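Local structure of virulence protein STM3117 (Salmonella enterica subsp. enterica serovar Typhimurium, 3HUH) at the interface of chains A and B. The protein promotes replication of the bacterium inside host macrophages and may take part in making and modifying the peptidoglycan of its cell wall. Sequence-based numbering; all coordinates share one arbitrary frame. Chains: chain A/B, Virulence protein STM3117.

Contact 1: the interface of chains A and B. Residues chain A 61-62, 64, 90-92; chain B 21-24, 64.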
loop_
_atom_site.group_PDB
_atom_site.type_symbol
_atom_site.label_atom_id
_atom_site.label_comp_id
_atom_site.label_asym_id
_atom_site.label_seq_id
_atom_site.Cartn_x
_atom_site.Cartn_y
_atom_site.Cartn_z
ATOM N N PHE A 61 3.441 -0.371 -12.193
ATOM C CA PHE A 61 4.490 0.631 -12.027
ATOM C C PHE A 61 5.682 -0.070 -11.396
ATOM O O PHE A 61 5.514 -0.904 -10.509
ATOM C CB PHE A 61 4.017 1.814 -11.165
ATOM C CG PHE A 61 3.665 1.446 -9.761
ATOM C CD1 PHE A 61 4.623 1.501 -8.751
ATOM C CD2 PHE A 61 2.372 1.050 -9.440
ATOM C CE1 PHE A 61 4.295 1.168 -7.444
ATOM C CE2 PHE A 61 2.036 0.713 -8.133
ATOM C CZ PHE A 61 2.997 0.773 -7.134
ATOM N N GLY A 62 6.884 0.259 -11.858
ATOM C CA GLY A 62 8.067 -0.399 -11.333
ATOM C C GLY A 62 7.845 -1.900 -11.421
ATOM O O GLY A 62 7.419 -2.412 -12.459
ATOM N N GLN A 64 5.857 -3.432 -9.180
ATOM C CA GLN A 64 4.732 -3.601 -8.272
ATOM C C GLN A 64 3.458 -3.255 -9.029
ATOM O O GLN A 64 3.500 -2.976 -10.227
ATOM C CB GLN A 64 4.896 -2.666 -7.062
ATOM C CG GLN A 64 6.123 -2.973 -6.181
ATOM C CD GLN A 64 6.403 -1.895 -5.126
ATOM O OE1 GLN A 64 6.655 -0.737 -5.455
ATOM N NE2 GLN A 64 6.372 -2.285 -3.856
ATOM N N CYS A 90 2.882 6.566 -0.443
ATOM C CA CYS A 90 4.037 7.337 -0.874
ATOM C C CYS A 90 4.772 6.595 -1.980
ATOM O O CYS A 90 5.134 5.426 -1.827
ATOM C CB CYS A 90 4.999 7.585 0.287
ATOM S SG CYS A 90 6.529 8.410 -0.238
ATOM N N PHE A 91 4.985 7.286 -3.094
ATOM C CA PHE A 91 5.679 6.717 -4.244
ATOM C C PHE A 91 6.999 7.444 -4.446
ATOM O O PHE A 91 7.053 8.673 -4.350
ATOM C CB PHE A 91 4.831 6.885 -5.505
ATOM C CG PHE A 91 3.553 6.103 -5.488
ATOM C CD1 PHE A 91 3.562 4.729 -5.699
ATOM C CD2 PHE A 91 2.341 6.737 -5.243
ATOM C CE1 PHE A 91 2.377 3.998 -5.666
ATOM C CE2 PHE A 91 1.152 6.018 -5.206
ATOM C CZ PHE A 91 1.167 4.646 -5.417
ATOM N N ILE A 92 8.062 6.695 -4.715
ATOM C CA ILE A 92 9.357 7.316 -4.957
ATOM C C ILE A 92 9.518 7.573 -6.444
ATOM O O ILE A 92 9.222 6.708 -7.279
ATOM C CB ILE A 92 10.535 6.421 -4.509
ATOM C CG1 ILE A 92 10.446 6.148 -3.009
ATOM C CG2 ILE A 92 11.861 7.093 -4.868
ATOM C CD1 ILE A 92 10.429 7.396 -2.144
ATOM N N ILE B 21 7.812 6.933 -11.694
ATOM C CA ILE B 21 7.643 6.381 -10.348
ATOM C C ILE B 21 8.348 5.028 -10.285
ATOM O O ILE B 21 8.083 4.142 -11.101
ATOM C CB ILE B 21 6.157 6.180 -9.999
ATOM C CG1 ILE B 21 5.424 7.527 -10.000
ATOM C CG2 ILE B 21 6.037 5.492 -8.643
ATOM C CD1 ILE B 21 5.943 8.528 -8.979
ATOM N N ASP B 22 9.227 4.868 -9.300
ATOM C CA ASP B 22 10.004 3.645 -9.158
ATOM C C ASP B 22 9.420 2.572 -8.246
ATOM O O ASP B 22 9.491 1.381 -8.557
ATOM C CB ASP B 22 11.411 3.999 -8.661
ATOM C CG ASP B 22 12.321 2.789 -8.567
ATOM O OD1 ASP B 22 12.761 2.291 -9.626
ATOM O OD2 ASP B 22 12.591 2.330 -7.435
ATOM N N ARG B 23 8.833 2.991 -7.131
ATOM C CA ARG B 23 8.312 2.037 -6.164
ATOM C C ARG B 23 7.532 2.750 -5.070
ATOM O O ARG B 23 7.507 3.979 -5.001
ATOM C CB ARG B 23 9.490 1.318 -5.501
ATOM C CG ARG B 23 10.412 2.298 -4.741
ATOM C CD ARG B 23 11.661 1.624 -4.165
ATOM N NE ARG B 23 12.498 2.560 -3.404
ATOM C CZ ARG B 23 13.316 3.465 -3.939
ATOM N NH1 ARG B 23 13.436 3.577 -5.256
ATOM N NH2 ARG B 23 14.013 4.276 -3.149
ATOM N N ILE B 24 6.903 1.956 -4.207
ATOM C CA ILE B 24 6.179 2.479 -3.057
ATOM C C ILE B 24 7.247 2.553 -1.971
ATOM O O ILE B 24 8.048 1.629 -1.827
ATOM C CB ILE B 24 5.085 1.502 -2.581
ATOM C CG1 ILE B 24 4.002 1.369 -3.650
ATOM C CG2 ILE B 24 4.493 1.983 -1.260
ATOM C CD1 ILE B 24 3.036 0.205 -3.401
ATOM N N GLN B 64 11.347 -0.649 2.962
ATOM C CA GLN B 64 10.088 0.087 3.014
ATOM C C GLN B 64 9.587 0.167 4.455
ATOM O O GLN B 64 10.224 -0.350 5.374
ATOM C CB GLN B 64 9.044 -0.621 2.135
ATOM C CG GLN B 64 9.382 -0.640 0.643
ATOM C CD GLN B 64 8.505 -1.607 -0.145
ATOM O OE1 GLN B 64 8.429 -2.793 0.175
ATOM N NE2 GLN B 64 7.846 -1.103 -1.185
#
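The ring of A:Phe61 meets B:Ile24 at its rim: CD1 of the isoleucine lies at the edge, in the ring plane, and CG1 is 3.7 Å from CZ. Over one face, toward the rim, lies the carbonyl carbon of A:Gln64 from the same chain. The guanidinium of B:Arg23 runs alongside A:Ile92, whose CG1 lies over one face toward the rim, while the carboxylate carbon of B:Asp22 sits in plane at its edge. There NH1 forms a salt bridge of 2.6 Å within chain B to B:Asp22 OD2, met from above the carboxylate plane; this probably helps to fix the guanidinium's rotation beside A:Ile92. B:Ile24 also lies beside A:Phe91, with CG1 3.7 Å from CE1, whereas B:Ile21 reaches CB of that phenylalanine with CG2. A beta-branched isoleucine suits an extended strand and offers CG1 to the rims of both phenylalanine rings. In the backbone, A:Ile92 N donates to B:Arg23 O (2.8 Å) and B:Asp22 N to A:Ile92 O (2.7 Å). With CG anti to the carbonyl carbon (chi1 -64°) and the chain extended, A:Gln64 brings OE1 to B:Ile24 N, 3.0 Å away, which binds in the carbonyl plane on a lone pair. Within chain B, B:Gln64 NE2 donates an almost straight hydrogen bond (178° at H) to B:Ile24 O, 2.8 Å away and above that carbonyl's plane. Antiparallel bridges join strand B 21-30 to strand A 88-93, tying together what is probably this protein's dimer.

Contact 2: the interface of chains A and B. Residues chain A 77-81; chain B 85, 87, 131, 135, 137.
B:Arg131 reaches A:Lys78 across an interface between two chains of the vicinal oxygen chelate (glyoxalase/dioxygenase) superfamily. With CG anti to the carbonyl carbon (chi1 -69°), its chain runs extended from CB to NE, then turns at its last torsion (chi4 -76°). CD passes 3.8 Å from A:Ser80 OG, and NE remains near the same hydroxyl. CZ lies 3.4 Å from A:Lys78 O, and CD1 of B:Leu137, from the same chain, lies over one guanidinium face toward the rim. At the tip, NH1 and NH2 both donate end-on to A:Lys78 O, at 2.9 and 3.1 Å, with the oxygen in the guanidinium plane. A long side chain with several N-H groups suits gripping one backbone carbonyl in this way. NH1 also donates to B:Gly135 O within its own chain, which probably helps to fix the rotation of the group. That oxygen also accepts from A:Ser80: OG, 2.7 Å away, lies in the carbonyl plane on a lone pair, whereas the backbone N approaches from above the plane at 3.1 Å. A small hydroxyl side chain with OG beside its own N (chi1 -78°) can bring both donors to one acceptor. Next along the loop, A:Arg81 N donates to B:Gly85 O at 2.9 Å. B:Gly85 and B:Gly135 both have positive phi, a backbone shape glycine adopts readily. At the loop's other end, B:Leu137 crosses A:Pro77 at about a right angle; its CD2 lies 3.5 Å from A:Lys78 CA.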
loop_
_atom_site.group_PDB
_atom_site.type_symbol
_atom_site.label_atom_id
_atom_site.label_comp_id
_atom_site.label_asym_id
_atom_site.label_seq_id
_atom_site.Cartn_x
_atom_site.Cartn_y
_atom_site.Cartn_z
ATOM N N PRO A 77 -11.327 -12.461 -1.132
ATOM C CA PRO A 77 -11.535 -11.698 0.101
ATOM C C PRO A 77 -11.059 -10.261 -0.101
ATOM O O PRO A 77 -10.317 -9.979 -1.041
ATOM C CB PRO A 77 -10.680 -12.454 1.114
ATOM C CG PRO A 77 -9.511 -12.858 0.288
ATOM C CD PRO A 77 -10.167 -13.361 -0.992
ATOM N N LYS A 78 -11.485 -9.362 0.782
ATOM C CA LYS A 78 -11.110 -7.954 0.684
ATOM C C LYS A 78 -10.949 -7.353 2.084
ATOM O O LYS A 78 -11.096 -8.049 3.088
ATOM C CB LYS A 78 -12.195 -7.191 -0.085
ATOM C CG LYS A 78 -13.571 -7.290 0.572
ATOM C CD LYS A 78 -14.690 -6.780 -0.337
ATOM C CE LYS A 78 -16.015 -6.771 0.409
ATOM N NZ LYS A 78 -17.148 -6.325 -0.443
ATOM N N ALA A 79 -10.639 -6.064 2.147
ATOM C CA ALA A 79 -10.476 -5.390 3.435
ATOM C C ALA A 79 -11.773 -5.519 4.240
ATOM O O ALA A 79 -12.849 -5.681 3.670
ATOM C CB ALA A 79 -10.144 -3.914 3.204
ATOM N N SER A 80 -11.679 -5.454 5.565
ATOM C CA SER A 80 -12.884 -5.549 6.385
ATOM C C SER A 80 -13.823 -4.368 6.144
ATOM O O SER A 80 -15.043 -4.505 6.214
ATOM C CB SER A 80 -12.515 -5.628 7.870
ATOM O OG SER A 80 -12.074 -6.934 8.199
ATOM N N ARG A 81 -13.254 -3.209 5.839
ATOM C CA ARG A 81 -14.049 -2.014 5.578
ATOM C C ARG A 81 -13.543 -1.294 4.319
ATOM O O ARG A 81 -12.898 -0.248 4.406
ATOM C CB ARG A 81 -13.991 -1.076 6.792
ATOM C CG ARG A 81 -14.604 -1.673 8.058
ATOM C CD ARG A 81 -14.233 -0.886 9.323
ATOM N NE ARG A 81 -14.816 0.454 9.370
ATOM C CZ ARG A 81 -14.587 1.332 10.344
ATOM N NH1 ARG A 81 -13.787 1.016 11.354
ATOM N NH2 ARG A 81 -15.161 2.528 10.314
ATOM N N GLY B 85 -8.992 -0.815 9.190
ATOM C CA GLY B 85 -9.490 -1.998 8.511
ATOM C C GLY B 85 -9.801 -1.838 7.032
ATOM O O GLY B 85 -10.423 -2.722 6.427
ATOM N N ALA B 87 -7.390 -1.372 4.682
ATOM C CA ALA B 87 -6.233 -1.742 3.882
ATOM C C ALA B 87 -6.324 -3.177 3.370
ATOM O O ALA B 87 -6.856 -4.059 4.042
ATOM C CB ALA B 87 -4.957 -1.553 4.692
ATOM N N ARG B 131 -5.863 -11.525 8.576
ATOM C CA ARG B 131 -6.253 -10.158 8.887
ATOM C C ARG B 131 -5.476 -9.655 10.086
ATOM O O ARG B 131 -5.091 -10.440 10.960
ATOM C CB ARG B 131 -7.747 -10.069 9.184
ATOM C CG ARG B 131 -8.608 -10.305 7.967
ATOM C CD ARG B 131 -10.074 -10.125 8.257
ATOM N NE ARG B 131 -10.860 -10.578 7.117
ATOM C CZ ARG B 131 -11.010 -9.904 5.981
ATOM N NH1 ARG B 131 -10.436 -8.717 5.819
ATOM N NH2 ARG B 131 -11.707 -10.443 4.990
ATOM N N GLY B 135 -8.657 -5.598 11.043
ATOM C CA GLY B 135 -9.454 -6.180 9.981
ATOM C C GLY B 135 -8.857 -5.972 8.600
ATOM O O GLY B 135 -9.466 -6.357 7.601
ATOM N N LEU B 137 -6.854 -6.644 5.339
ATOM C CA LEU B 137 -6.573 -7.920 4.687
ATOM C C LEU B 137 -5.090 -7.960 4.349
ATOM O O LEU B 137 -4.564 -7.063 3.679
ATOM C CB LEU B 137 -7.403 -8.081 3.410
ATOM C CG LEU B 137 -7.218 -9.424 2.694
ATOM C CD1 LEU B 137 -7.701 -10.566 3.590
ATOM C CD2 LEU B 137 -8.001 -9.412 1.385
#

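The C-alpha centres of contact 1 and contact 2 lie about 22 Å apart, and the two share no residue. Both belong to one two-fold interface, so each recurs with the chains exchanged. Their characters differ: contact 1 joins strand edges and apolar side chains, whereas contact 2 lays a loop of chain A against loops and strands 124-131 and 137-142 of chain B. Chain A supplies strand 64-70 to contact 1 and, a little further along its sequence, the loop 77-81 to contact 2. Anchoring at separated points should restrict rotation of one copy against the other, consistent with a stable dimer.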